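Local structure of adenylosuccinate lyase (Francisella tularensis subsp. tularensis SCHU S4, 4EEI) at residues R48-I53 against E78-E83; A71-I76 against F87-V92; K132-M137 against D339-R344. The protein probably catalyses the cleavage of adenylosuccinate to AMP and fumarate, and the parallel fumarate-releasing step on the succinylated imidazole carboxamide intermediate of purine biosynthesis. All blocks are in the same frame, centred on the assembly; numbering follows the deposited sequence.

Overall arrangement
Contacts 1 and 2 are neighbours at one end of the elongated chain, with centres about 11 Å apart, and they touch where Gln52 O packs on Ile76 CD1. Their segments alternate along the sequence: helix 68-77 supplies 71-76 to contact 2, and the loop after it supplies 78-83 to contact 1 and then 87-92 to contact 2. Contact 3 lies on the opposite side of the chain's centre, about 68 Å from contact 1 and 66 Å from contact 2, centre to centre. The His89 side chain of contact 2 is about 5 Å from bound succinate and 8 Å from AMP. Contact 3 packs a helix on the strand that runs to Ser140, its Arg344 side chain about 4 Å from a bound potassium ion.

Contact 1 (R48-I53 against E78-E83)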
loop_
_atom_site.group_PDB
_atom_site.type_symbol
_atom_site.label_atom_id
_atom_site.label_comp_id
_atom_site.label_asym_id
_atom_site.label_seq_id
_atom_site.Cartn_x
_atom_site.Cartn_y
_atom_site.Cartn_z
ATOM N N ARG B 48 -15.055 -26.076 33.109
ATOM C CA ARG B 48 -13.942 -25.163 33.362
ATOM C C ARG B 48 -12.853 -25.818 34.211
ATOM O O ARG B 48 -11.666 -25.630 33.959
ATOM C CB ARG B 48 -14.456 -23.886 34.044
ATOM C CG ARG B 48 -13.394 -22.826 34.321
ATOM C CD ARG B 48 -14.017 -21.510 34.810
ATOM N NE ARG B 48 -14.865 -20.866 33.803
ATOM C CZ ARG B 48 -16.185 -20.707 33.911
ATOM N NH1 ARG B 48 -16.831 -21.135 34.987
ATOM N NH2 ARG B 48 -16.866 -20.102 32.944
ATOM N N ALA B 49 -13.260 -26.611 35.195
ATOM C CA ALA B 49 -12.310 -27.203 36.143
ATOM C C ALA B 49 -11.534 -28.405 35.600
ATOM O O ALA B 49 -10.506 -28.787 36.158
ATOM C CB ALA B 49 -13.033 -27.591 37.437
ATOM N N ARG B 50 -12.025 -29.007 34.522
ATOM C CA ARG B 50 -11.497 -30.293 34.075
ATOM C C ARG B 50 -10.942 -30.291 32.653
ATOM O O ARG B 50 -10.016 -31.039 32.340
ATOM C CB ARG B 50 -12.591 -31.347 34.191
ATOM C CG ARG B 50 -13.306 -31.332 35.525
ATOM C CD ARG B 50 -13.309 -32.714 36.138
ATOM N NE ARG B 50 -13.652 -33.725 35.143
ATOM C CZ ARG B 50 -14.895 -34.099 34.858
ATOM N NH1 ARG B 50 -15.916 -33.551 35.501
ATOM N NH2 ARG B 50 -15.118 -35.023 33.933
ATOM N N ALA B 51 -11.515 -29.459 31.790
ATOM C CA ALA B 51 -11.186 -29.500 30.369
ATOM C C ALA B 51 -9.712 -29.217 30.112
ATOM O O ALA B 51 -9.137 -28.280 30.675
ATOM C CB ALA B 51 -12.061 -28.527 29.579
ATOM N N GLN B 52 -9.109 -30.039 29.260
ATOM C CA GLN B 52 -7.720 -29.840 28.871
ATOM C C GLN B 52 -7.638 -29.304 27.448
ATOM O O GLN B 52 -8.453 -29.655 26.593
ATOM C CB GLN B 52 -6.949 -31.157 28.972
ATOM C CG GLN B 52 -6.941 -31.777 30.366
ATOM C CD GLN B 52 -6.111 -30.980 31.345
ATOM O OE1 GLN B 52 -4.945 -30.682 31.086
ATOM N NE2 GLN B 52 -6.707 -30.623 32.476
ATOM N N ILE B 53 -6.654 -28.452 27.197
ATOM C CA ILE B 53 -6.413 -27.933 25.851
ATOM C C ILE B 53 -5.385 -28.835 25.177
ATOM O O ILE B 53 -4.275 -28.995 25.683
ATOM C CB ILE B 53 -5.892 -26.489 25.898
ATOM C CG1 ILE B 53 -6.860 -25.609 26.682
ATOM C CG2 ILE B 53 -5.694 -25.935 24.485
ATOM C CD1 ILE B 53 -8.239 -25.485 26.030
ATOM N N GLU B 78 -15.263 -34.712 24.040
ATOM C CA GLU B 78 -14.870 -36.110 24.220
ATOM C C GLU B 78 -14.222 -36.361 25.587
ATOM O O GLU B 78 -13.939 -37.506 25.948
ATOM C CB GLU B 78 -13.966 -36.587 23.072
ATOM C CG GLU B 78 -12.547 -36.044 23.097
ATOM C CD GLU B 78 -11.715 -36.526 21.915
ATOM O OE1 GLU B 78 -12.276 -37.173 21.003
ATOM O OE2 GLU B 78 -10.499 -36.253 21.897
ATOM N N GLN B 79 -14.000 -35.291 26.350
ATOM C CA GLN B 79 -13.445 -35.425 27.695
ATOM C C GLN B 79 -14.552 -35.570 28.739
ATOM O O GLN B 79 -14.276 -35.761 29.920
ATOM C CB GLN B 79 -12.566 -34.219 28.034
ATOM C CG GLN B 79 -11.375 -34.029 27.099
ATOM C CD GLN B 79 -10.559 -32.796 27.430
ATOM O OE1 GLN B 79 -10.168 -32.587 28.577
ATOM N NE2 GLN B 79 -10.303 -31.966 26.425
ATOM N N PHE B 80 -15.804 -35.488 28.301
ATOM C CA PHE B 80 -16.938 -35.491 29.230
ATOM C C PHE B 80 -18.042 -36.464 28.833
ATOM O O PHE B 80 -18.079 -36.940 27.696
ATOM C CB PHE B 80 -17.517 -34.080 29.341
ATOM C CG PHE B 80 -16.530 -33.069 29.839
ATOM C CD1 PHE B 80 -15.744 -32.352 28.951
ATOM C CD2 PHE B 80 -16.370 -32.857 31.201
ATOM C CE1 PHE B 80 -14.821 -31.434 29.412
ATOM C CE2 PHE B 80 -15.453 -31.940 31.673
ATOM C CZ PHE B 80 -14.674 -31.225 30.774
ATOM N N THR B 81 -18.942 -36.751 29.775
ATOM C CA THR B 81 -20.134 -37.542 29.480
ATOM C C THR B 81 -20.966 -36.835 28.414
ATOM O O THR B 81 -20.875 -35.614 28.253
ATOM C CB THR B 81 -21.010 -37.768 30.737
ATOM O OG1 THR B 81 -21.428 -36.505 31.274
ATOM C CG2 THR B 81 -20.242 -38.533 31.800
ATOM N N ALA B 82 -21.772 -37.601 27.685
ATOM C CA ALA B 82 -22.645 -37.028 26.666
ATOM C C ALA B 82 -23.575 -35.993 27.293
ATOM O O ALA B 82 -23.895 -34.971 26.676
ATOM C CB ALA B 82 -23.441 -38.117 25.980
ATOM N N GLU B 83 -23.992 -36.264 28.528
ATOM C CA GLU B 83 -24.858 -35.354 29.279
ATOM C C GLU B 83 -24.187 -34.007 29.569
ATOM O O GLU B 83 -24.734 -32.947 29.253
ATOM C CB GLU B 83 -25.296 -36.005 30.594
ATOM C CG GLU B 83 -26.277 -35.173 31.408
ATOM C CD GLU B 83 -27.711 -35.296 30.913
ATOM O OE1 GLU B 83 -28.091 -36.395 30.450
ATOM O OE2 GLU B 83 -28.458 -34.295 30.990
#
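Ala51 and Gln79 mark the closest approach of the two backbones, CA to CA 6.9 Å, where the turn leaving helix 43-50 passes the loop that follows helix 68-77. The side-chain amide of Gln79 bridges this gap and makes two bonds to the backbone of a single residue. Gln52 N donates to Gln79 OE1 at 2.8 Å, with an N-H...O angle of 159°, and Gln79 NE2 returns a bond to Gln52 O at 3.0 Å. Each donor lies in the plane of the carbonyl it meets and on a lone pair, and Gln52 O lies close to the Gln79 amide plane, so the paired bonds fix the rotation of that group. Gln79 reaches this far because its chain is extended beyond CG, with CD anti to CA (chi2 178°).

The pairing imitates the hydrogen-bonded pair of an antiparallel sheet, in which one partner satisfies both N-H and C=O of the same residue; here a side chain replaces the second strand. Because NE2 also donates to Ser75 O, it ties the turn to the end of helix 68-77, within the N-terminal helical region of this lyase family.

Beside it, Phe80 presents its edge to Ala51. Its CZ is 3.8 Å from Ala51 N and 3.9 Å from Ala51 CB, the methyl lying in the ring plane. Arg50, its chain bent at chi2 and chi3, comes beside the ring with NH2 3.7 Å from Phe80 CD2, and Phe80 CE2 sits 3.8 Å above the centre of the guanidinium plane. Since the two planes are 55° apart, this is no parallel stack. Arg50 NH1 is held by a salt bridge to Glu46. Gln52 NE2 makes a weak 3.3 Å bond back to Arg50 O.

Contact 2 (A71-I76 against F87-V92)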
loop_
_atom_site.group_PDB
_atom_site.type_symbol
_atom_site.label_atom_id
_atom_site.label_comp_id
_atom_site.label_asym_id
_atom_site.label_seq_id
_atom_site.Cartn_x
_atom_site.Cartn_y
_atom_site.Cartn_z
ATOM N N ALA B 71 -13.536 -29.445 15.199
ATOM C CA ALA B 71 -12.423 -30.203 15.771
ATOM C C ALA B 71 -12.150 -29.810 17.222
ATOM O O ALA B 71 -11.986 -30.672 18.084
ATOM C CB ALA B 71 -11.175 -30.028 14.931
ATOM N N PHE B 72 -12.088 -28.505 17.479
ATOM C CA PHE B 72 -11.901 -27.997 18.835
ATOM C C PHE B 72 -13.025 -28.430 19.782
ATOM O O PHE B 72 -12.763 -28.923 20.882
ATOM C CB PHE B 72 -11.791 -26.470 18.822
ATOM C CG PHE B 72 -12.041 -25.832 20.164
ATOM C CD1 PHE B 72 -11.068 -25.861 21.149
ATOM C CD2 PHE B 72 -13.253 -25.203 20.437
ATOM C CE1 PHE B 72 -11.291 -25.278 22.384
ATOM C CE2 PHE B 72 -13.484 -24.613 21.671
ATOM C CZ PHE B 72 -12.499 -24.651 22.644
ATOM N N CYS B 73 -14.272 -28.235 19.362
ATOM C CA CYS B 73 -15.412 -28.636 20.192
ATOM C C CYS B 73 -15.387 -30.128 20.500
ATOM O O CYS B 73 -15.615 -30.553 21.641
ATOM C CB CYS B 73 -16.729 -28.264 19.513
ATOM S SG CYS B 73 -17.007 -26.487 19.408
ATOM N N THR B 74 -15.107 -30.925 19.475
ATOM C CA THR B 74 -15.008 -32.371 19.650
ATOM C C THR B 74 -13.888 -32.714 20.628
ATOM O O THR B 74 -14.023 -33.641 21.429
ATOM C CB THR B 74 -14.801 -33.092 18.302
ATOM O OG1 THR B 74 -15.920 -32.828 17.445
ATOM C CG2 THR B 74 -14.674 -34.592 18.494
ATOM N N SER B 75 -12.789 -31.963 20.591
ATOM C CA SER B 75 -11.679 -32.253 21.508
ATOM C C SER B 75 -12.083 -32.006 22.964
ATOM O O SER B 75 -11.609 -32.689 23.869
ATOM C CB SER B 75 -10.421 -31.449 21.152
ATOM O OG SER B 75 -10.512 -30.108 21.600
ATOM N N ILE B 76 -12.966 -31.033 23.182
ATOM C CA ILE B 76 -13.481 -30.750 24.524
ATOM C C ILE B 76 -14.554 -31.763 24.944
ATOM O O ILE B 76 -14.453 -32.403 25.998
ATOM C CB ILE B 76 -14.087 -29.330 24.608
ATOM C CG1 ILE B 76 -13.035 -28.256 24.294
ATOM C CG2 ILE B 76 -14.724 -29.107 25.972
ATOM C CD1 ILE B 76 -11.752 -28.372 25.109
ATOM N N PHE B 87 -24.802 -29.144 26.135
ATOM C CA PHE B 87 -25.088 -27.770 25.749
ATOM C C PHE B 87 -23.827 -27.009 25.371
ATOM O O PHE B 87 -23.856 -25.790 25.198
ATOM C CB PHE B 87 -25.866 -27.052 26.853
ATOM C CG PHE B 87 -27.278 -27.548 27.010
ATOM C CD1 PHE B 87 -27.650 -28.307 28.113
ATOM C CD2 PHE B 87 -28.227 -27.276 26.042
ATOM C CE1 PHE B 87 -28.947 -28.768 28.251
ATOM C CE2 PHE B 87 -29.522 -27.731 26.173
ATOM C CZ PHE B 87 -29.885 -28.480 27.278
ATOM N N PHE B 88 -22.721 -27.730 25.232
ATOM C CA PHE B 88 -21.490 -27.104 24.776
ATOM C C PHE B 88 -21.704 -26.626 23.343
ATOM O O PHE B 88 -22.213 -27.371 22.500
ATOM C CB PHE B 88 -20.308 -28.072 24.858
ATOM C CG PHE B 88 -18.968 -27.392 24.790
ATOM C CD1 PHE B 88 -18.447 -26.752 25.906
ATOM C CD2 PHE B 88 -18.236 -27.378 23.607
ATOM C CE1 PHE B 88 -17.210 -26.116 25.854
ATOM C CE2 PHE B 88 -16.996 -26.746 23.545
ATOM C CZ PHE B 88 -16.484 -26.112 24.670
ATOM N N HIS B 89 -21.352 -25.370 23.091
ATOM C CA HIS B 89 -21.514 -24.768 21.769
ATOM C C HIS B 89 -22.972 -24.806 21.303
ATOM O O HIS B 89 -23.284 -25.291 20.217
ATOM C CB HIS B 89 -20.601 -25.463 20.757
ATOM C CG HIS B 89 -20.344 -24.660 19.523
ATOM N ND1 HIS B 89 -19.330 -23.729 19.440
ATOM C CD2 HIS B 89 -20.968 -24.645 18.321
ATOM C CE1 HIS B 89 -19.340 -23.176 18.238
ATOM N NE2 HIS B 89 -20.325 -23.715 17.542
ATOM N N PHE B 90 -23.865 -24.292 22.137
ATOM C CA PHE B 90 -25.282 -24.319 21.837
ATOM C C PHE B 90 -25.720 -22.934 21.379
ATOM O O PHE B 90 -25.415 -21.939 22.038
ATOM C CB PHE B 90 -26.045 -24.748 23.092
ATOM C CG PHE B 90 -27.519 -24.903 22.893
ATOM C CD1 PHE B 90 -28.380 -23.854 23.172
ATOM C CD2 PHE B 90 -28.050 -26.108 22.463
ATOM C CE1 PHE B 90 -29.743 -23.997 23.013
ATOM C CE2 PHE B 90 -29.420 -26.259 22.294
ATOM C CZ PHE B 90 -30.269 -25.198 22.568
ATOM N N GLY B 91 -26.400 -22.864 20.238
ATOM C CA GLY B 91 -26.967 -21.610 19.763
ATOM C C GLY B 91 -25.992 -20.677 19.056
ATOM O O GLY B 91 -26.396 -19.890 18.192
ATOM N N VAL B 92 -24.717 -20.756 19.415
ATOM C CA VAL B 92 -23.700 -19.906 18.796
ATOM C C VAL B 92 -23.348 -20.376 17.393
ATOM O O VAL B 92 -23.574 -21.537 17.046
ATOM C CB VAL B 92 -22.400 -19.881 19.618
ATOM C CG1 VAL B 92 -22.583 -19.075 20.887
ATOM C CG2 VAL B 92 -21.939 -21.302 19.945
#
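Phe88 is aimed at helix 68-77, where it meets Ile76, Cys73 and Phe72. From its CB, which points toward the helix, CG leaves anti to the backbone N (chi1 -163°), and the contacts gather at the far rim of the ring. CE1 meets Ile76 CG2 at 3.9 Å. CE2 has Ile76 CB at 4.0 Å and, at the ring's edge, Cys73 SG at 4.1 Å. The tip, CZ, has Ile76 CG2 at 3.7 Å and reaches Phe72 CE2 at 4.5 Å. These approaches resolve into two kinds. The Ile76 methyl makes a CH-pi contact over one face, 4.0 Å from the ring centroid and 23° off the normal, whereas Cys73 SG and Phe72 CE2 come at the edge, near the ring plane.

Cys73 SG also serves the next residue, lying 3.6 Å from His89 ND1 in an oblique sulfur-aromatic contact. The ring of His89 further carries Val92 CG2 over its centre, and ND1 is hydrogen-bonded to Glu27 of helix 16-33, which Phe88 and Cys73 touch as well. Backing, side contact and bond together restrict how the imidazole can turn.

The His89 side chain is about 4 Å from that of Ser94, which binds succinate and fumarate, consistent with a second-shell position for this helix-backed loop beside the dicarboxylate pocket of an adenylosuccinate lyase active site.

Contact 3 (K132-M137 against D339-R344); sequences KEIITM and DIIEDR. With EDO (1,2-ethanediol), chain Z; EDO (1,2-ethanediol), chain R; EDO (1,2-ethanediol), chain X.
Glu342 OE2 is gripped by Ile135 N and a water, among others, where the strand packs on the helix. Ile135 N reaches it at 3.1 Å with an N-H...O angle of 165°, and OE2 receives this bond on its anti lone pair, while the water donates to it at 2.7 Å and also to Glu133 O. The other carboxylate oxygen, OE1, is paired with Arg338, so the carboxylate is tied at both oxygens.

Ile341 CG2, placed anti to its own backbone N, packs against Ile134 CG2 at 3.7 Å and Thr136 CB at 3.5 Å. The same methyl lies 3.3 Å from Ile135 O, a buried carbonyl that has no polar partner in the model. A second water takes the N-H of Met137 and donates to Ile341 O, bridging the two backbones. Arg344 forms a salt bridge with Glu250.

The axes of strand 135-137 and helix 339-344 pass 6.6 Å apart at 63°. Strand 135-140 pairs with 143-149 in a beta-hairpin reaching Ser140 and His141, which bind succinate and AMP in structures of this protein, though neither ligand is on them in this chain, consistent with the shared, multi-subunit active sites of the fumarase/aspartase superfamily.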
loop_
_atom_site.group_PDB
_atom_site.type_symbol
_atom_site.label_atom_id
_atom_site.label_comp_id
_atom_site.label_asym_id
_atom_site.label_seq_id
_atom_site.Cartn_x
_atom_site.Cartn_y
_atom_site.Cartn_z
ATOM N N LYS B 132 18.798 18.524 26.920
ATOM C CA LYS B 132 18.067 19.784 26.720
ATOM C C LYS B 132 19.017 20.992 26.633
ATOM O O LYS B 132 18.763 21.950 25.893
ATOM C CB LYS B 132 17.061 19.967 27.866
ATOM C CG LYS B 132 16.353 21.326 27.948
ATOM C CD LYS B 132 15.223 21.270 28.992
ATOM C CE LYS B 132 14.492 22.604 29.177
ATOM N NZ LYS B 132 15.309 23.569 29.958
ATOM N N GLU B 133 20.116 20.912 27.375
ATOM C CA GLU B 133 21.108 21.988 27.505
ATOM C C GLU B 133 22.087 22.097 26.339
ATOM O O GLU B 133 22.793 23.098 26.202
ATOM C CB GLU B 133 21.939 21.750 28.770
ATOM C CG GLU B 133 22.687 20.411 28.754
ATOM C CD GLU B 133 23.666 20.251 29.906
ATOM O OE1 GLU B 133 24.793 20.781 29.814
ATOM O OE2 GLU B 133 23.311 19.582 30.898
ATOM N N ILE B 134 22.155 21.057 25.518
ATOM C CA ILE B 134 23.164 20.991 24.469
ATOM C C ILE B 134 22.699 21.775 23.253
ATOM O O ILE B 134 21.558 21.628 22.818
ATOM C CB ILE B 134 23.439 19.529 24.080
ATOM C CG1 ILE B 134 23.927 18.748 25.304
ATOM C CG2 ILE B 134 24.438 19.449 22.942
ATOM C CD1 ILE B 134 24.164 17.268 25.039
ATOM N N ILE B 135 23.573 22.611 22.699
ATOM C CA ILE B 135 23.203 23.367 21.503
ATOM C C ILE B 135 23.722 22.655 20.247
ATOM O O ILE B 135 24.875 22.211 20.201
ATOM C CB ILE B 135 23.664 24.846 21.582
ATOM C CG1 ILE B 135 23.095 25.662 20.421
ATOM C CG2 ILE B 135 25.175 24.955 21.636
ATOM C CD1 ILE B 135 23.100 27.163 20.700
ATOM N N THR B 136 22.848 22.512 19.251
ATOM C CA THR B 136 23.194 21.801 18.019
ATOM C C THR B 136 22.743 22.625 16.820
ATOM O O THR B 136 21.962 23.567 16.972
ATOM C CB THR B 136 22.522 20.421 17.969
ATOM O OG1 THR B 136 23.016 19.674 16.849
ATOM C CG2 THR B 136 21.006 20.570 17.846
ATOM N N MET B 137 23.244 22.289 15.634
ATOM C CA MET B 137 22.765 22.937 14.416
ATOM C C MET B 137 21.489 22.270 13.915
ATOM O O MET B 137 21.480 21.066 13.607
ATOM C CB MET B 137 23.821 22.893 13.305
ATOM C CG MET B 137 25.009 23.810 13.517
ATOM S SD MET B 137 24.493 25.515 13.807
ATOM C CE MET B 137 23.497 25.797 12.342
ATOM N N ASP B 339 30.753 17.405 22.648
ATOM C CA ASP B 339 31.755 18.323 22.110
ATOM C C ASP B 339 31.722 18.404 20.581
ATOM O O ASP B 339 31.898 19.479 20.017
ATOM C CB ASP B 339 33.148 17.974 22.625
ATOM C CG ASP B 339 33.321 18.315 24.098
ATOM O OD1 ASP B 339 32.622 19.233 24.588
ATOM O OD2 ASP B 339 34.153 17.663 24.761
ATOM N N ILE B 340 31.474 17.279 19.914
ATOM C CA ILE B 340 31.311 17.288 18.460
ATOM C C ILE B 340 30.093 18.116 18.065
ATOM O O ILE B 340 30.147 18.923 17.131
ATOM C CB ILE B 340 31.174 15.864 17.894
ATOM C CG1 ILE B 340 32.531 15.152 17.926
ATOM C CG2 ILE B 340 30.620 15.892 16.455
ATOM C CD1 ILE B 340 32.434 13.659 17.722
ATOM N N ILE B 341 29.000 17.916 18.790
ATOM C CA ILE B 341 27.744 18.607 18.511
ATOM C C ILE B 341 27.900 20.116 18.646
ATOM O O ILE B 341 27.512 20.868 17.755
ATOM C CB ILE B 341 26.654 18.136 19.479
ATOM C CG1 ILE B 341 26.257 16.694 19.163
ATOM C CG2 ILE B 341 25.435 19.027 19.395
ATOM C CD1 ILE B 341 25.447 16.040 20.256
ATOM N N GLU B 342 28.479 20.554 19.758
ATOM C CA GLU B 342 28.563 21.979 20.042
ATOM C C GLU B 342 29.688 22.674 19.269
ATOM O O GLU B 342 29.600 23.865 18.964
ATOM C CB GLU B 342 28.684 22.202 21.554
ATOM C CG GLU B 342 27.493 21.616 22.322
ATOM C CD GLU B 342 27.403 22.086 23.772
ATOM O OE1 GLU B 342 28.420 22.047 24.496
ATOM O OE2 GLU B 342 26.296 22.488 24.189
ATOM N N ASP B 343 30.743 21.934 18.946
ATOM C CA ASP B 343 31.824 22.500 18.140
ATOM C C ASP B 343 31.338 22.820 16.723
ATOM O O ASP B 343 31.819 23.758 16.083
ATOM C CB ASP B 343 33.020 21.552 18.087
ATOM C CG ASP B 343 33.891 21.633 19.333
ATOM O OD1 ASP B 343 33.735 22.588 20.126
ATOM O OD2 ASP B 343 34.743 20.737 19.509
ATOM N N ARG B 344 30.382 22.038 16.240
ATOM C CA ARG B 344 29.806 22.272 14.924
ATOM C C ARG B 344 29.017 23.586 14.910
ATOM O O ARG B 344 29.040 24.322 13.922
ATOM C CB ARG B 344 28.938 21.074 14.510
ATOM C CG ARG B 344 28.209 21.230 13.192
ATOM C CD ARG B 344 27.701 19.880 12.674
ATOM N NE ARG B 344 28.779 19.097 12.067
ATOM C CZ ARG B 344 29.107 17.857 12.419
ATOM N NH1 ARG B 344 28.436 17.232 13.380
ATOM N NH2 ARG B 344 30.106 17.238 11.803
HETATM C C1 EDO Z . 31.316 20.883 11.172
HETATM O O1 EDO Z . 32.632 20.322 11.018
HETATM C C2 EDO Z . 30.481 20.672 9.911
HETATM O O2 EDO Z . 30.279 19.267 9.685
HETATM C C1 EDO R . 32.112 13.984 23.059
HETATM O O1 EDO R . 32.402 14.870 21.968
HETATM C C2 EDO R . 31.750 14.771 24.320
HETATM O O2 EDO R . 30.818 14.014 25.113
HETATM C C1 EDO X . 18.614 23.856 30.362
HETATM O O1 EDO X . 19.495 22.738 30.237
HETATM C C2 EDO X . 18.540 24.584 29.027
HETATM O O2 EDO X . 17.371 25.400 29.050
HETATM O O HOH W 1 25.337 24.145 26.145
HETATM O O HOH W 2 25.609 20.140 15.784
#